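Local coordinates for protein hookworm platelet inhibitor 1 (Ancylostoma caninum, PDB 4TPV) that inhibits platelet aggregation and the adhesion of resting platelets to fibrinogen and collagen, possibly by binding platelet integrins, at residues Gln6-Leu11 with Thr47-Ala52. Residues are numbered along the deposited sequence; the frame is centred on the assembly and turned at random.
Sequences QQREKL and TLEEKA
R8 fastens the irregular segment Q6-L11 to the helical residues T47-A52, just beyond the C5-C46 disulfide, whose cysteines directly precede the two segments. Its side chain leaves the loop with CG anti to the carbonyl carbon, bends at chi2 (-71°) and then runs straight, so that its guanidinium presents two N-H groups edge-on to successive glutamates; Y53 adds a cation-pi contact. NE donates to OE1 of E49 at 3.0 Å, while NH2 donates to OE1 of E50, also at 3.0 Å and almost straight (175°). Both carboxylates accept through the anti lone pair, but they are turned differently: that of E50 lies nearly coplanar with the guanidinium, that of E49 is rotated 56° from it.

The inner side is the tight one. E49 stretches out from the helix and is buried; L11 meets it tip to tip, CD2 lying 3.3 Å from OE2. That oxygen is hydrogen-bonded to the hydroxyl of Y44 and salt-bridged to R16 of helix 13-34; with R8 on OE1, two arginines would favour an ionised E49.

Toward solvent the fit loosens and water takes over. Q6 OE1 sits above one guanidinium face, offset toward its rim, yet stays 4.0 Å from E50 OE1; one water donates to E50 and accepts from R8 NH1, and another ties Q6 N to E49 OE1. E50, bent at chi2, forms a salt bridge to K54 through OE2.

Together R8, E49 and E50 make a salt-bridge network that clasps the segment preceding helix 13-34 to helix 46-56 of this CAP-superfamily fold.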
loop_
_atom_site.group_PDB
_atom_site.type_symbol
_atom_site.label_atom_id
_atom_site.label_comp_id
_atom_site.label_asym_id
_atom_site.label_seq_id
_atom_site.Cartn_x
_atom_site.Cartn_y
_atom_site.Cartn_z
ATOM N N GLN A 6 4.834 -13.941 12.229
ATOM C CA GLN A 6 5.838 -14.474 13.133
ATOM C C GLN A 6 6.657 -13.332 13.703
ATOM O O GLN A 6 6.562 -12.185 13.233
ATOM C CB GLN A 6 6.740 -15.451 12.408
ATOM C CG GLN A 6 7.722 -14.760 11.498
ATOM C CD GLN A 6 8.393 -15.715 10.561
ATOM O OE1 GLN A 6 7.849 -16.048 9.502
ATOM N NE2 GLN A 6 9.586 -16.171 10.935
ATOM N N GLN A 7 7.461 -13.636 14.718
ATOM C CA GLN A 7 8.304 -12.615 15.320
ATOM C C GLN A 7 9.330 -12.122 14.309
ATOM O O GLN A 7 10.041 -12.914 13.709
ATOM C CB GLN A 7 9.012 -13.146 16.568
ATOM C CG GLN A 7 9.439 -12.032 17.512
ATOM C CD GLN A 7 10.756 -12.306 18.206
ATOM O OE1 GLN A 7 11.026 -13.432 18.640
ATOM N NE2 GLN A 7 11.590 -11.272 18.316
ATOM N N ARG A 8 9.392 -10.810 14.107
ATOM C CA ARG A 8 10.408 -10.241 13.237
ATOM C C ARG A 8 11.348 -9.367 14.040
ATOM O O ARG A 8 10.945 -8.741 15.020
ATOM C CB ARG A 8 9.778 -9.426 12.106
ATOM C CG ARG A 8 8.780 -10.208 11.255
ATOM C CD ARG A 8 9.418 -11.272 10.356
ATOM N NE ARG A 8 8.405 -11.830 9.455
ATOM C CZ ARG A 8 8.636 -12.775 8.549
ATOM N NH1 ARG A 8 9.850 -13.258 8.394
ATOM N NH2 ARG A 8 7.656 -13.216 7.771
ATOM N N GLU A 9 12.595 -9.305 13.604
ATOM C CA GLU A 9 13.611 -8.578 14.341
ATOM C C GLU A 9 13.378 -7.073 14.354
ATOM O O GLU A 9 13.617 -6.419 15.367
ATOM C CB GLU A 9 14.986 -8.879 13.758
ATOM C CG GLU A 9 16.028 -7.869 14.164
ATOM C CD GLU A 9 17.424 -8.358 13.902
ATOM O OE1 GLU A 9 17.565 -9.483 13.376
ATOM O OE2 GLU A 9 18.376 -7.620 14.229
ATOM N N LYS A 10 12.911 -6.525 13.233
ATOM C CA LYS A 10 12.802 -5.070 13.079
ATOM C C LYS A 10 11.371 -4.592 12.805
ATOM O O LYS A 10 11.146 -3.439 12.409
ATOM C CB LYS A 10 13.735 -4.597 11.953
ATOM C CG LYS A 10 15.205 -4.935 12.193
ATOM C CD LYS A 10 16.073 -4.535 11.008
ATOM C CE LYS A 10 16.390 -3.047 10.997
ATOM N NZ LYS A 10 17.335 -2.659 12.094
ATOM N N LEU A 11 10.405 -5.473 13.034
ATOM C CA LEU A 11 9.004 -5.171 12.771
ATOM C C LEU A 11 8.148 -5.845 13.852
ATOM O O LEU A 11 8.364 -7.024 14.154
ATOM C CB LEU A 11 8.618 -5.669 11.367
ATOM C CG LEU A 11 7.188 -5.388 10.914
ATOM C CD1 LEU A 11 7.014 -3.916 10.607
ATOM C CD2 LEU A 11 6.800 -6.237 9.694
ATOM N N THR A 47 0.682 -13.116 4.929
ATOM C CA THR A 47 1.254 -13.819 3.786
ATOM C C THR A 47 2.063 -12.880 2.869
ATOM O O THR A 47 3.168 -13.230 2.422
ATOM C CB THR A 47 0.153 -14.523 2.992
ATOM O OG1 THR A 47 -0.374 -15.585 3.809
ATOM C CG2 THR A 47 0.716 -15.119 1.721
ATOM N N LEU A 48 1.531 -11.692 2.595
ATOM C CA LEU A 48 2.287 -10.684 1.866
ATOM C C LEU A 48 3.508 -10.221 2.651
ATOM O O LEU A 48 4.534 -9.899 2.056
ATOM C CB LEU A 48 1.405 -9.484 1.536
ATOM C CG LEU A 48 0.347 -9.813 0.507
ATOM C CD1 LEU A 48 -0.399 -8.535 0.134
ATOM C CD2 LEU A 48 0.978 -10.445 -0.737
ATOM N N GLU A 49 3.407 -10.193 3.981
ATOM C CA GLU A 49 4.587 -9.856 4.775
ATOM C C GLU A 49 5.706 -10.863 4.528
ATOM O O GLU A 49 6.869 -10.478 4.360
ATOM C CB GLU A 49 4.279 -9.791 6.277
ATOM C CG GLU A 49 5.554 -9.653 7.134
ATOM C CD GLU A 49 5.272 -9.444 8.617
ATOM O OE1 GLU A 49 5.830 -10.218 9.435
ATOM O OE2 GLU A 49 4.524 -8.510 8.960
ATOM N N GLU A 50 5.377 -12.152 4.508
ATOM C CA GLU A 50 6.406 -13.152 4.243
ATOM C C GLU A 50 6.985 -12.974 2.827
ATOM O O GLU A 50 8.196 -13.083 2.635
ATOM C CB GLU A 50 5.864 -14.564 4.429
ATOM C CG GLU A 50 6.775 -15.643 3.839
ATOM C CD GLU A 50 8.064 -15.899 4.617
ATOM O OE1 GLU A 50 8.319 -15.231 5.641
ATOM O OE2 GLU A 50 8.829 -16.782 4.175
ATOM N N LYS A 51 6.129 -12.654 1.857
ATOM C CA LYS A 51 6.595 -12.379 0.498
ATOM C C LYS A 51 7.542 -11.177 0.507
ATOM O O LYS A 51 8.592 -11.166 -0.165
ATOM C CB LYS A 51 5.401 -12.123 -0.432
ATOM C CG LYS A 51 5.738 -12.018 -1.915
ATOM C CD LYS A 51 4.471 -11.735 -2.715
ATOM C CE LYS A 51 4.782 -11.580 -4.201
ATOM N NZ LYS A 51 3.626 -11.007 -4.954
ATOM N N ALA A 52 7.179 -10.179 1.297
ATOM C CA ALA A 52 8.009 -8.984 1.404
ATOM C C ALA A 52 9.371 -9.289 2.023
ATOM O O ALA A 52 10.388 -8.749 1.570
ATOM C CB ALA A 52 7.274 -7.898 2.212
HETATM O O HOH W 1 10.374 -15.913 7.096
HETATM O O HOH W 2 5.458 -12.755 9.767
#